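Local coordinates for nonsense-mediated mRNA decay protein 2 (Saccharomyces cerevisiae, PDB 4LUN) that takes part in nonsense-mediated decay of mRNAs with premature stop codons, this chain being the N-terminal MIF4G domain of a longer RNA-binding protein, at residues Gly4-Leu9 with Phe147-Leu152; Ala212-Phe215 with Ser221-Asp224; Arg107-Leu112 with Val153-Thr158. All coordinates share one frame; numbering follows the deposited sequence.

Interaction 1. Residues Gly4-Leu9 with Phe147-Leu152; sequences GRKKEL and FTELYL
K6 reaches E149 and L152 because its first torsion sets CG opposite the carbonyl carbon (chi1 -81°) and the next two run extended; the last, chi4 at 38°, turns NZ aside, so that CE comes nearer E149 OE1 (3.9 Å) than NZ does. E149 answers with a fold at chi2 (-72°), which brings its carboxylate out to the side of the incoming lysine. The contact is thus a helix-to-helix one in the all-helical, HEAT-repeat-like MIF4G domain: the N-terminal helix 3-17 rests on the C-terminal turns of helix 130-152, and the nearest pair of CA atoms, K6 and L152, stands 7.1 Å apart. With 119 Å² buried in total, the interface is small and depends on few atoms.

The polar half is electrostatic rather than bonded. K6 NZ lies 4.1 Å from E149 OE1, the charges near each other but not paired, so their attraction probably steers the lysine without fixing it. The carboxylate has a firmer partner one turn earlier on its own helix, where OE2 pairs with R145. The apolar half is the lysine methylene chain beside L152, which is directed toward helix 3-17.

Away from this face, R5 and E8 pair along helix 3-17: NH1 of R5 donates to OE1 of E8 at 2.8 Å, with the oxygen in the guanidinium plane. NH2 of the same arginine bridges to E95 of helix 87-104, a second link from this helix into the domain. Between K6 and L152 the closest approach is CE to CD1, at 4.4 Å.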
ATOM      1  N   GLY A   4     -17.519  12.829   1.414  1.00 33.18           N
ATOM      2  CA  GLY A   4     -17.824  14.001   2.215  1.00 32.52           C
ATOM      3  C   GLY A   4     -17.036  14.032   3.508  1.00 30.65           C
ATOM      4  O   GLY A   4     -16.479  15.068   3.881  1.00 33.63           O
ATOM      5  N   ARG A   5     -16.981  12.895   4.194  1.00 27.33           N
ATOM      6  CA  ARG A   5     -16.230  12.789   5.441  1.00 30.24           C
ATOM      7  C   ARG A   5     -14.721  12.856   5.185  1.00 29.71           C
ATOM      8  O   ARG A   5     -13.974  13.425   5.985  1.00 24.37           O
ATOM      9  CB  ARG A   5     -16.590  11.492   6.174  1.00 28.75           C
ATOM     10  CG  ARG A   5     -15.871  11.306   7.500  1.00 31.47           C
ATOM     11  CD  ARG A   5     -16.122  12.467   8.449  1.00 34.36           C
ATOM     12  NE  ARG A   5     -15.425  12.280   9.717  1.00 32.43           N
ATOM     13  CZ  ARG A   5     -15.286  13.218  10.647  1.00 34.68           C
ATOM     14  NH1 ARG A   5     -15.791  14.431  10.454  1.00 43.04           N
ATOM     15  NH2 ARG A   5     -14.634  12.943  11.769  1.00 40.60           N
ATOM     16  N   LYS A   6     -14.274  12.278   4.074  1.00 27.16           N
ATOM     17  CA  LYS A   6     -12.874  12.406   3.680  1.00 23.54           C
ATOM     18  C   LYS A   6     -12.508  13.875   3.544  1.00 23.21           C
ATOM     19  O   LYS A   6     -11.466  14.317   4.032  1.00 23.13           O
ATOM     20  CB  LYS A   6     -12.606  11.699   2.345  1.00 28.58           C
ATOM     21  CG  LYS A   6     -12.415  10.195   2.439  1.00 30.35           C
ATOM     22  CD  LYS A   6     -11.906   9.644   1.111  1.00 29.18           C
ATOM     23  CE  LYS A   6     -11.612   8.158   1.199  1.00 39.41           C
ATOM     24  NZ  LYS A   6     -12.613   7.455   2.046  1.00 46.25           N
ATOM     25  N   LYS A   7     -13.371  14.637   2.882  1.00 25.10           N
ATOM     26  CA  LYS A   7     -13.108  16.058   2.663  1.00 26.30           C
ATOM     27  C   LYS A   7     -13.166  16.865   3.965  1.00 26.13           C
ATOM     28  O   LYS A   7     -12.362  17.782   4.173  1.00 26.10           O
ATOM     29  CB  LYS A   7     -14.038  16.623   1.582  1.00 28.40           C
ATOM     30  CG  LYS A   7     -13.753  16.052   0.194  1.00 38.70           C
ATOM     31  CD  LYS A   7     -14.724  16.571  -0.860  1.00 44.15           C
ATOM     32  CE  LYS A   7     -15.615  15.455  -1.381  1.00 38.15           C
ATOM     33  NZ  LYS A   7     -15.422  15.229  -2.842  1.00 48.69           N
ATOM     34  N   GLU A   8     -14.102  16.518   4.847  1.00 23.62           N
ATOM     35  CA  GLU A   8     -14.171  17.140   6.167  1.00 25.71           C
ATOM     36  C   GLU A   8     -12.859  16.967   6.927  1.00 28.53           C
ATOM     37  O   GLU A   8     -12.312  17.926   7.469  1.00 27.58           O
ATOM     38  CB  GLU A   8     -15.295  16.519   7.003  1.00 34.78           C
ATOM     39  CG  GLU A   8     -16.705  16.924   6.612  1.00 40.65           C
ATOM     40  CD  GLU A   8     -17.749  16.324   7.547  1.00 51.19           C
ATOM     41  OE1 GLU A   8     -17.396  15.994   8.701  1.00 49.33           O
ATOM     42  OE2 GLU A   8     -18.916  16.179   7.124  1.00 52.12           O
ATOM     43  N   LEU A   9     -12.369  15.729   6.974  1.00 22.02           N
ATOM     44  CA  LEU A   9     -11.117  15.419   7.656  1.00 22.50           C
ATOM     45  C   LEU A   9      -9.936  16.076   6.962  1.00 23.03           C
ATOM     46  O   LEU A   9      -9.019  16.569   7.624  1.00 22.55           O
ATOM     47  CB  LEU A   9     -10.887  13.908   7.693  1.00 23.13           C
ATOM     48  CG  LEU A   9     -11.738  13.110   8.682  1.00 28.29           C
ATOM     49  CD1 LEU A   9     -11.518  11.620   8.480  1.00 20.90           C
ATOM     50  CD2 LEU A   9     -11.403  13.505  10.113  1.00 25.60           C
ATOM     51  N   PHE A 147      -1.766   3.498   4.234  1.00 13.96           N
ATOM     52  CA  PHE A 147      -1.034   4.701   3.874  1.00 12.90           C
ATOM     53  C   PHE A 147      -1.881   5.590   2.987  1.00 17.82           C
ATOM     54  O   PHE A 147      -1.963   6.800   3.204  1.00 15.37           O
ATOM     55  CB  PHE A 147       0.264   4.394   3.140  1.00 14.37           C
ATOM     56  CG  PHE A 147       0.936   5.628   2.620  1.00 12.29           C
ATOM     57  CD1 PHE A 147       1.833   6.316   3.417  1.00 18.96           C
ATOM     58  CD2 PHE A 147       0.650   6.112   1.352  1.00 15.44           C
ATOM     59  CE1 PHE A 147       2.437   7.484   2.961  1.00 16.29           C
ATOM     60  CE2 PHE A 147       1.251   7.277   0.892  1.00 21.17           C
ATOM     61  CZ  PHE A 147       2.152   7.955   1.706  1.00 20.22           C
ATOM     62  N   THR A 148      -2.494   4.979   1.979  1.00 15.69           N
ATOM     63  CA  THR A 148      -3.226   5.734   0.973  1.00 15.19           C
ATOM     64  C   THR A 148      -4.474   6.388   1.562  1.00 15.81           C
ATOM     65  O   THR A 148      -4.806   7.532   1.211  1.00 16.25           O
ATOM     66  CB  THR A 148      -3.554   4.860  -0.246  1.00 13.85           C
ATOM     67  OG1 THR A 148      -2.331   4.322  -0.756  1.00 15.55           O
ATOM     68  CG2 THR A 148      -4.176   5.703  -1.351  1.00 12.76           C
ATOM     69  N   GLU A 149      -5.137   5.690   2.478  1.00 14.04           N
ATOM     70  CA  GLU A 149      -6.326   6.248   3.112  1.00 16.73           C
ATOM     71  C   GLU A 149      -5.938   7.474   3.937  1.00 21.89           C
ATOM     72  O   GLU A 149      -6.685   8.470   3.987  1.00 16.54           O
ATOM     73  CB  GLU A 149      -7.028   5.219   4.003  1.00 21.82           C
ATOM     74  CG  GLU A 149      -7.519   3.950   3.308  1.00 23.37           C
ATOM     75  CD  GLU A 149      -8.731   4.154   2.409  1.00 34.56           C
ATOM     76  OE1 GLU A 149      -9.175   5.310   2.212  1.00 34.45           O
ATOM     77  OE2 GLU A 149      -9.241   3.137   1.889  1.00 33.82           O
ATOM     78  N   LEU A 150      -4.766   7.418   4.570  1.00 16.89           N
ATOM     79  CA  LEU A 150      -4.282   8.558   5.361  1.00 13.37           C
ATOM     80  C   LEU A 150      -3.724   9.681   4.492  1.00 18.07           C
ATOM     81  O   LEU A 150      -3.671  10.848   4.911  1.00 17.91           O
ATOM     82  CB  LEU A 150      -3.224   8.115   6.382  1.00 16.91           C
ATOM     83  CG  LEU A 150      -3.789   7.275   7.516  1.00 20.15           C
ATOM     84  CD1 LEU A 150      -2.649   6.598   8.280  1.00 18.15           C
ATOM     85  CD2 LEU A 150      -4.610   8.168   8.448  1.00 18.95           C
ATOM     86  N   TYR A 151      -3.286   9.323   3.295  1.00 15.56           N
ATOM     87  CA  TYR A 151      -2.893  10.315   2.315  1.00 14.96           C
ATOM     88  C   TYR A 151      -4.134  11.080   1.880  1.00 18.46           C
ATOM     89  O   TYR A 151      -4.118  12.311   1.794  1.00 15.99           O
ATOM     90  CB  TYR A 151      -2.213   9.644   1.105  1.00 16.94           C
ATOM     91  CG  TYR A 151      -2.075  10.603  -0.060  1.00 13.69           C
ATOM     92  CD1 TYR A 151      -0.977  11.440  -0.163  1.00 15.70           C
ATOM     93  CD2 TYR A 151      -3.058  10.685  -1.041  1.00 15.82           C
ATOM     94  CE1 TYR A 151      -0.868  12.336  -1.208  1.00 14.19           C
ATOM     95  CE2 TYR A 151      -2.960  11.576  -2.081  1.00 16.60           C
ATOM     96  CZ  TYR A 151      -1.866  12.397  -2.169  1.00 13.95           C
ATOM     97  OH  TYR A 151      -1.764  13.273  -3.228  1.00 16.67           O
ATOM     98  N   LEU A 152      -5.215  10.356   1.602  1.00 17.60           N
ATOM     99  CA  LEU A 152      -6.404  10.993   1.043  1.00 19.89           C
ATOM    100  C   LEU A 152      -7.097  11.931   2.037  1.00 20.78           C
ATOM    101  O   LEU A 152      -7.850  12.827   1.637  1.00 21.37           O
ATOM    102  CB  LEU A 152      -7.387   9.951   0.520  1.00 18.15           C
ATOM    103  CG  LEU A 152      -6.929   9.216  -0.746  1.00 17.94           C
ATOM    104  CD1 LEU A 152      -7.821   8.012  -0.991  1.00 23.95           C
ATOM    105  CD2 LEU A 152      -6.935  10.158  -1.954  1.00 18.63           C
TER

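Interaction 2. Residues Ala212-Phe215 with Ser221-Asp224; sequences APLF and SWDD
P213 and W222 make the central CH-pi contact: CG of the proline sits 3.7 Å from the centroid of the six-membered indole ring and only 3° off its normal, so the pyrrolidine lies squarely over that face. The neighbouring ring carbons spread the contact, with P213 CD 3.8 Å from W222 CZ3 and P213 CB over the CE3 side. Chi1 of W222 (-71°) places CG opposite the carbonyl carbon, and the indole extends from there toward the proline.

Plain apolar contact is the second kind. L214 comes to the rim of the same indole rather than to a face: its CD2 lies near the ring plane, 4.0 Å from W222 CE3, and the two side chains meet at about a right angle. One aromatic group therefore touches consecutive residues by different surfaces, face for the proline and edge for the leucine.

Both segments belong to the connection between helices 201-210 and 231-271 of the MIF4G domain. Residues 212-214 form a short 3-10 turn, in which F215 N bonds to A212 O at 2.7 Å, and the chain then doubles back so that the CA atoms of P213 and W222 come within 6.8 Å.

Polar groups form the third kind, and their hydrogen bonds run to residues elsewhere. Toward the proline, S221 OG makes just a packing contact, 3.8 Å from P213 CB, while its hydrogen bond goes to D219. The indole NE1 is bonded to D3 near the N-terminus, and the carbonyl oxygen of P213 accepts from K232 NZ of helix 231-271.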
ATOM      1  N   ALA A 212      -9.524   3.477  -7.585  1.00 19.12           N
ATOM      2  CA  ALA A 212      -9.799   3.753  -9.002  1.00 18.37           C
ATOM      3  C   ALA A 212      -9.828   5.222  -9.436  1.00 18.54           C
ATOM      4  O   ALA A 212      -9.345   5.539 -10.531  1.00 20.89           O
ATOM      5  CB  ALA A 212     -11.083   3.043  -9.445  1.00 21.62           C
ATOM      6  N   PRO A 213     -10.394   6.121  -8.607  1.00 20.69           N
ATOM      7  CA  PRO A 213     -10.398   7.509  -9.086  1.00 19.35           C
ATOM      8  C   PRO A 213      -9.010   8.078  -9.355  1.00 21.70           C
ATOM      9  O   PRO A 213      -8.907   9.035 -10.110  1.00 25.26           O
ATOM     10  CB  PRO A 213     -11.068   8.276  -7.941  1.00 24.07           C
ATOM     11  CG  PRO A 213     -11.914   7.259  -7.257  1.00 22.99           C
ATOM     12  CD  PRO A 213     -11.164   5.974  -7.354  1.00 19.98           C
ATOM     13  N   LEU A 214      -7.960   7.498  -8.777  1.00 17.77           N
ATOM     14  CA  LEU A 214      -6.612   7.971  -9.075  1.00 17.62           C
ATOM     15  C   LEU A 214      -6.182   7.580 -10.476  1.00 23.10           C
ATOM     16  O   LEU A 214      -5.198   8.095 -10.979  1.00 20.67           O
ATOM     17  CB  LEU A 214      -5.600   7.444  -8.033  1.00 18.12           C
ATOM     18  CG  LEU A 214      -5.845   7.848  -6.578  1.00 19.82           C
ATOM     19  CD1 LEU A 214      -4.779   7.269  -5.660  1.00 19.58           C
ATOM     20  CD2 LEU A 214      -5.853   9.373  -6.442  1.00 19.55           C
ATOM     21  N   PHE A 215      -6.916   6.669 -11.117  1.00 20.56           N
ATOM     22  CA  PHE A 215      -6.477   6.106 -12.396  1.00 24.50           C
ATOM     23  C   PHE A 215      -7.405   6.420 -13.556  1.00 29.33           C
ATOM     24  O   PHE A 215      -7.137   6.046 -14.707  1.00 30.27           O
ATOM     25  CB  PHE A 215      -6.280   4.598 -12.259  1.00 21.99           C
ATOM     26  CG  PHE A 215      -5.153   4.251 -11.351  1.00 18.55           C
ATOM     27  CD1 PHE A 215      -3.854   4.232 -11.834  1.00 17.46           C
ATOM     28  CD2 PHE A 215      -5.377   4.021 -10.004  1.00 17.17           C
ATOM     29  CE1 PHE A 215      -2.799   3.935 -10.987  1.00 17.57           C
ATOM     30  CE2 PHE A 215      -4.328   3.736  -9.148  1.00 19.11           C
ATOM     31  CZ  PHE A 215      -3.030   3.696  -9.651  1.00 16.90           C
ATOM     32  N   SER A 221     -13.532  13.080  -8.407  1.00 28.31           N
ATOM     33  CA  SER A 221     -14.070  13.002  -7.051  1.00 25.43           C
ATOM     34  C   SER A 221     -13.042  13.225  -5.935  1.00 25.47           C
ATOM     35  O   SER A 221     -13.390  13.723  -4.867  1.00 28.09           O
ATOM     36  CB  SER A 221     -14.782  11.667  -6.844  1.00 26.36           C
ATOM     37  OG  SER A 221     -13.905  10.587  -7.108  1.00 31.33           O
ATOM     38  N   TRP A 222     -11.778  12.875  -6.185  1.00 22.28           N
ATOM     39  CA  TRP A 222     -10.743  13.014  -5.157  1.00 20.15           C
ATOM     40  C   TRP A 222      -9.762  14.166  -5.401  1.00 21.06           C
ATOM     41  O   TRP A 222      -8.794  14.318  -4.654  1.00 20.95           O
ATOM     42  CB  TRP A 222      -9.966  11.695  -4.971  1.00 19.40           C
ATOM     43  CG  TRP A 222     -10.759  10.611  -4.319  1.00 22.43           C
ATOM     44  CD1 TRP A 222     -11.979  10.732  -3.724  1.00 19.74           C
ATOM     45  CD2 TRP A 222     -10.386   9.225  -4.199  1.00 17.44           C
ATOM     46  NE1 TRP A 222     -12.393   9.510  -3.238  1.00 22.95           N
ATOM     47  CE2 TRP A 222     -11.436   8.571  -3.519  1.00 22.15           C
ATOM     48  CE3 TRP A 222      -9.272   8.481  -4.598  1.00 19.39           C
ATOM     49  CZ2 TRP A 222     -11.399   7.199  -3.229  1.00 24.43           C
ATOM     50  CZ3 TRP A 222      -9.243   7.112  -4.312  1.00 18.40           C
ATOM     51  CH2 TRP A 222     -10.304   6.493  -3.635  1.00 22.07           C
ATOM     52  N   ASP A 223     -10.028  14.996  -6.409  1.00 21.66           N
ATOM     53  CA  ASP A 223      -9.133  16.108  -6.720  1.00 20.98           C
ATOM     54  C   ASP A 223      -8.846  17.029  -5.531  1.00 24.20           C
ATOM     55  O   ASP A 223      -7.730  17.522  -5.392  1.00 25.53           O
ATOM     56  CB  ASP A 223      -9.685  16.950  -7.879  1.00 26.75           C
ATOM     57  CG  ASP A 223      -9.539  16.268  -9.225  1.00 26.69           C
ATOM     58  OD1 ASP A 223      -8.915  15.178  -9.306  1.00 25.37           O
ATOM     59  OD2 ASP A 223     -10.034  16.846 -10.223  1.00 29.63           O
ATOM     60  N   ASP A 224      -9.845  17.263  -4.678  1.00 21.62           N
ATOM     61  CA  ASP A 224      -9.668  18.140  -3.518  1.00 24.71           C
ATOM     62  C   ASP A 224      -8.838  17.474  -2.427  1.00 22.12           C
ATOM     63  O   ASP A 224      -8.408  18.131  -1.475  1.00 27.18           O
ATOM     64  CB  ASP A 224     -11.020  18.521  -2.905  1.00 36.40           C
ATOM     65  CG  ASP A 224     -11.794  19.510  -3.744  1.00 43.20           C
ATOM     66  OD1 ASP A 224     -11.208  20.112  -4.670  1.00 43.98           O
ATOM     67  OD2 ASP A 224     -12.999  19.691  -3.460  1.00 51.20           O
TER

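Interaction 3. Residues Arg107-Leu112 with Val153-Thr158; sequences RFTSPL and VGVFRT
T109 packs closely against V155: its CG2 lies 3.5 Å from the carbonyl oxygen of V155 and 3.7 Å from V155 CG1. This methyl stands opposite the threonine's backbone N, a rotation that directs it at the 153-158 loop while OG1 takes the other branch and bonds to H101. V155 O has a polar partner of its own in W17 NE1, so the methyl abuts a carbonyl already engaged.

The F156 ring widens the buried part. T109 CG2 lies near its plane, 4.2 Å from CD1, and L112 CD2 reaches the same rim at 3.9 Å from CZ. L112 and F156 cross at about a right angle, and both contacts are to the ring's edge. The ring also meets F147 of helix 130-152, with planes at about 30°. An alanine in place of F156 is likely to open a gap beside L112 CD2 and T109 CG2 and to take from F147 its aromatic neighbour.

The solvent side lies beyond the contact: R107, exposed, and R157, partly exposed, do not touch across it and pair instead with E66 and D161.

The loop begins with a Schellman motif that terminates helix 130-152: G154, at phi 79°, is its C' residue, V155 N bonds to L150 O, and the chain is turned so that V155 and F156 meet helix 106-116 of this helical-repeat domain. Since no hydrogen bond crosses between the two segments, their direct cohesion rests on van der Waals contact, mostly between apolar groups, with the polar atoms of T109 and V155 satisfied elsewhere.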
ATOM      1  N   ARG A 107       4.731  17.269  15.148  1.00 25.44           N
ATOM      2  CA  ARG A 107       5.547  16.588  16.146  1.00 27.07           C
ATOM      3  C   ARG A 107       5.056  15.158  16.410  1.00 24.70           C
ATOM      4  O   ARG A 107       5.813  14.333  16.907  1.00 29.75           O
ATOM      5  CB  ARG A 107       5.683  17.406  17.440  1.00 30.27           C
ATOM      6  CG  ARG A 107       4.384  17.719  18.144  1.00 27.74           C
ATOM      7  CD  ARG A 107       4.610  18.735  19.268  1.00 37.26           C
ATOM      8  NE  ARG A 107       3.452  18.809  20.156  1.00 36.22           N
ATOM      9  CZ  ARG A 107       2.417  19.624  19.971  1.00 42.77           C
ATOM     10  NH1 ARG A 107       2.395  20.452  18.935  1.00 39.94           N
ATOM     11  NH2 ARG A 107       1.402  19.617  20.826  1.00 41.79           N
ATOM     12  N   PHE A 108       3.804  14.862  16.050  1.00 20.88           N
ATOM     13  CA  PHE A 108       3.310  13.483  16.051  1.00 21.62           C
ATOM     14  C   PHE A 108       3.427  12.860  14.661  1.00 23.36           C
ATOM     15  O   PHE A 108       3.976  11.773  14.503  1.00 23.02           O
ATOM     16  CB  PHE A 108       1.853  13.420  16.517  1.00 21.21           C
ATOM     17  CG  PHE A 108       1.151  12.127  16.177  1.00 21.11           C
ATOM     18  CD1 PHE A 108       1.321  10.999  16.962  1.00 24.47           C
ATOM     19  CD2 PHE A 108       0.303  12.048  15.078  1.00 21.51           C
ATOM     20  CE1 PHE A 108       0.673   9.814  16.654  1.00 27.52           C
ATOM     21  CE2 PHE A 108      -0.351  10.866  14.764  1.00 23.26           C
ATOM     22  CZ  PHE A 108      -0.163   9.745  15.552  1.00 25.74           C
ATOM     23  N   THR A 109       2.906  13.557  13.657  1.00 19.39           N
ATOM     24  CA  THR A 109       2.793  12.978  12.308  1.00 17.70           C
ATOM     25  C   THR A 109       4.121  12.784  11.580  1.00 20.90           C
ATOM     26  O   THR A 109       4.309  11.783  10.868  1.00 21.09           O
ATOM     27  CB  THR A 109       1.792  13.781  11.445  1.00 20.51           C
ATOM     28  OG1 THR A 109       0.581  13.957  12.195  1.00 22.18           O
ATOM     29  CG2 THR A 109       1.478  13.047  10.146  1.00 20.02           C
ATOM     30  N   SER A 110       5.044  13.727  11.734  1.00 20.15           N
ATOM     31  CA  SER A 110       6.360  13.599  11.102  1.00 19.95           C
ATOM     32  C   SER A 110       7.110  12.316  11.480  1.00 25.33           C
ATOM     33  O   SER A 110       7.459  11.521  10.589  1.00 21.63           O
ATOM     34  CB  SER A 110       7.224  14.861  11.295  1.00 27.80           C
ATOM     35  OG  SER A 110       8.570  14.624  10.912  1.00 30.46           O
ATOM     36  N   PRO A 111       7.346  12.076  12.787  1.00 23.80           N
ATOM     37  CA  PRO A 111       8.041  10.821  13.101  1.00 20.04           C
ATOM     38  C   PRO A 111       7.213   9.565  12.790  1.00 24.51           C
ATOM     39  O   PRO A 111       7.791   8.526  12.454  1.00 23.30           O
ATOM     40  CB  PRO A 111       8.326  10.934  14.606  1.00 23.60           C
ATOM     41  CG  PRO A 111       7.341  11.937  15.117  1.00 28.90           C
ATOM     42  CD  PRO A 111       7.098  12.895  13.990  1.00 25.43           C
ATOM     43  N   LEU A 112       5.889   9.657  12.883  1.00 20.33           N
ATOM     44  CA  LEU A 112       5.034   8.532  12.535  1.00 20.88           C
ATOM     45  C   LEU A 112       5.193   8.204  11.052  1.00 22.00           C
ATOM     46  O   LEU A 112       5.377   7.047  10.686  1.00 21.03           O
ATOM     47  CB  LEU A 112       3.561   8.831  12.835  1.00 20.37           C
ATOM     48  CG  LEU A 112       2.568   7.803  12.259  1.00 22.36           C
ATOM     49  CD1 LEU A 112       2.761   6.438  12.885  1.00 23.07           C
ATOM     50  CD2 LEU A 112       1.122   8.251  12.397  1.00 23.41           C
ATOM     51  N   VAL A 153      -6.852  11.730   3.322  1.00 18.69           N
ATOM     52  CA  VAL A 153      -7.383  12.667   4.320  1.00 17.41           C
ATOM     53  C   VAL A 153      -6.361  13.712   4.763  1.00 16.37           C
ATOM     54  O   VAL A 153      -6.596  14.447   5.711  1.00 19.15           O
ATOM     55  CB  VAL A 153      -8.041  11.957   5.544  1.00 18.89           C
ATOM     56  CG1 VAL A 153      -9.225  11.115   5.082  1.00 22.90           C
ATOM     57  CG2 VAL A 153      -7.025  11.117   6.308  1.00 15.27           C
ATOM     58  N   GLY A 154      -5.237  13.799   4.064  1.00 17.31           N
ATOM     59  CA  GLY A 154      -4.305  14.884   4.308  1.00 20.81           C
ATOM     60  C   GLY A 154      -3.404  14.733   5.519  1.00 18.36           C
ATOM     61  O   GLY A 154      -2.794  15.701   5.976  1.00 18.33           O
ATOM     62  N   VAL A 155      -3.290  13.516   6.035  1.00 18.18           N
ATOM     63  CA  VAL A 155      -2.375  13.273   7.146  1.00 19.05           C
ATOM     64  C   VAL A 155      -0.963  13.012   6.625  1.00 21.48           C
ATOM     65  O   VAL A 155      -0.002  13.685   7.020  1.00 21.62           O
ATOM     66  CB  VAL A 155      -2.855  12.088   8.002  1.00 18.75           C
ATOM     67  CG1 VAL A 155      -1.817  11.750   9.071  1.00 19.40           C
ATOM     68  CG2 VAL A 155      -4.188  12.426   8.648  1.00 21.86           C
ATOM     69  N   PHE A 156      -0.852  12.028   5.738  1.00 18.48           N
ATOM     70  CA  PHE A 156       0.412  11.642   5.114  1.00 18.48           C
ATOM     71  C   PHE A 156       0.491  12.242   3.717  1.00 26.02           C
ATOM     72  O   PHE A 156      -0.087  11.689   2.789  1.00 29.61           O
ATOM     73  CB  PHE A 156       0.459  10.128   4.939  1.00 16.97           C
ATOM     74  CG  PHE A 156       0.702   9.347   6.202  1.00 18.97           C
ATOM     75  CD1 PHE A 156       1.095   9.960   7.381  1.00 18.85           C
ATOM     76  CD2 PHE A 156       0.563   7.964   6.186  1.00 20.12           C
ATOM     77  CE1 PHE A 156       1.327   9.213   8.526  1.00 20.86           C
ATOM     78  CE2 PHE A 156       0.794   7.207   7.327  1.00 21.13           C
ATOM     79  CZ  PHE A 156       1.181   7.833   8.502  1.00 22.31           C
ATOM     80  N   ARG A 157       1.229  13.331   3.541  1.00 17.64           N
ATOM     81  CA  ARG A 157       1.176  14.062   2.280  1.00 20.59           C
ATOM     82  C   ARG A 157       2.429  13.998   1.431  1.00 18.58           C
ATOM     83  O   ARG A 157       2.351  13.771   0.226  1.00 18.76           O
ATOM     84  CB  ARG A 157       0.863  15.539   2.544  1.00 16.89           C
ATOM     85  CG  ARG A 157      -0.254  15.747   3.554  1.00 21.38           C
ATOM     86  CD  ARG A 157      -0.597  17.233   3.689  1.00 20.23           C
ATOM     87  NE  ARG A 157       0.485  18.013   4.289  1.00 20.20           N
ATOM     88  CZ  ARG A 157       0.444  19.334   4.434  1.00 26.05           C
ATOM     89  NH1 ARG A 157      -0.622  20.013   4.028  1.00 25.73           N
ATOM     90  NH2 ARG A 157       1.463  19.982   4.979  1.00 23.96           N
ATOM     91  N   THR A 158       3.579  14.253   2.049  1.00 15.82           N
ATOM     92  CA  THR A 158       4.802  14.452   1.281  1.00 17.76           C
ATOM     93  C   THR A 158       6.018  14.271   2.176  1.00 15.15           C
ATOM     94  O   THR A 158       5.927  14.422   3.390  1.00 18.52           O
ATOM     95  CB  THR A 158       4.820  15.875   0.652  1.00 21.29           C
ATOM     96  OG1 THR A 158       6.088  16.118   0.033  1.00 20.12           O
ATOM     97  CG2 THR A 158       4.587  16.935   1.725  1.00 22.25           C
TER

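Interactions 2 and 3 each lie on the same side of the chain's centre as interaction 1. Interactions 1 and 3 have centres 12 Å apart and meet where helix 130-152 ends: one uses its last turns, the other the loop that follows, and their segments alternate along the chain. Interaction 2 comes later in sequence, its centre 11 Å from that of interaction 1, and touches it through L152 CD1 and W222 CZ3, 3.7 Å apart. Interactions 2 and 3 do not touch; their centres are 20 Å apart. Helix 130-152 and its exit thus connect the N-terminal helix 3-17, helix 106-116 and the loop before helix 231-271, bringing sequence-distant parts together in one all-helical domain.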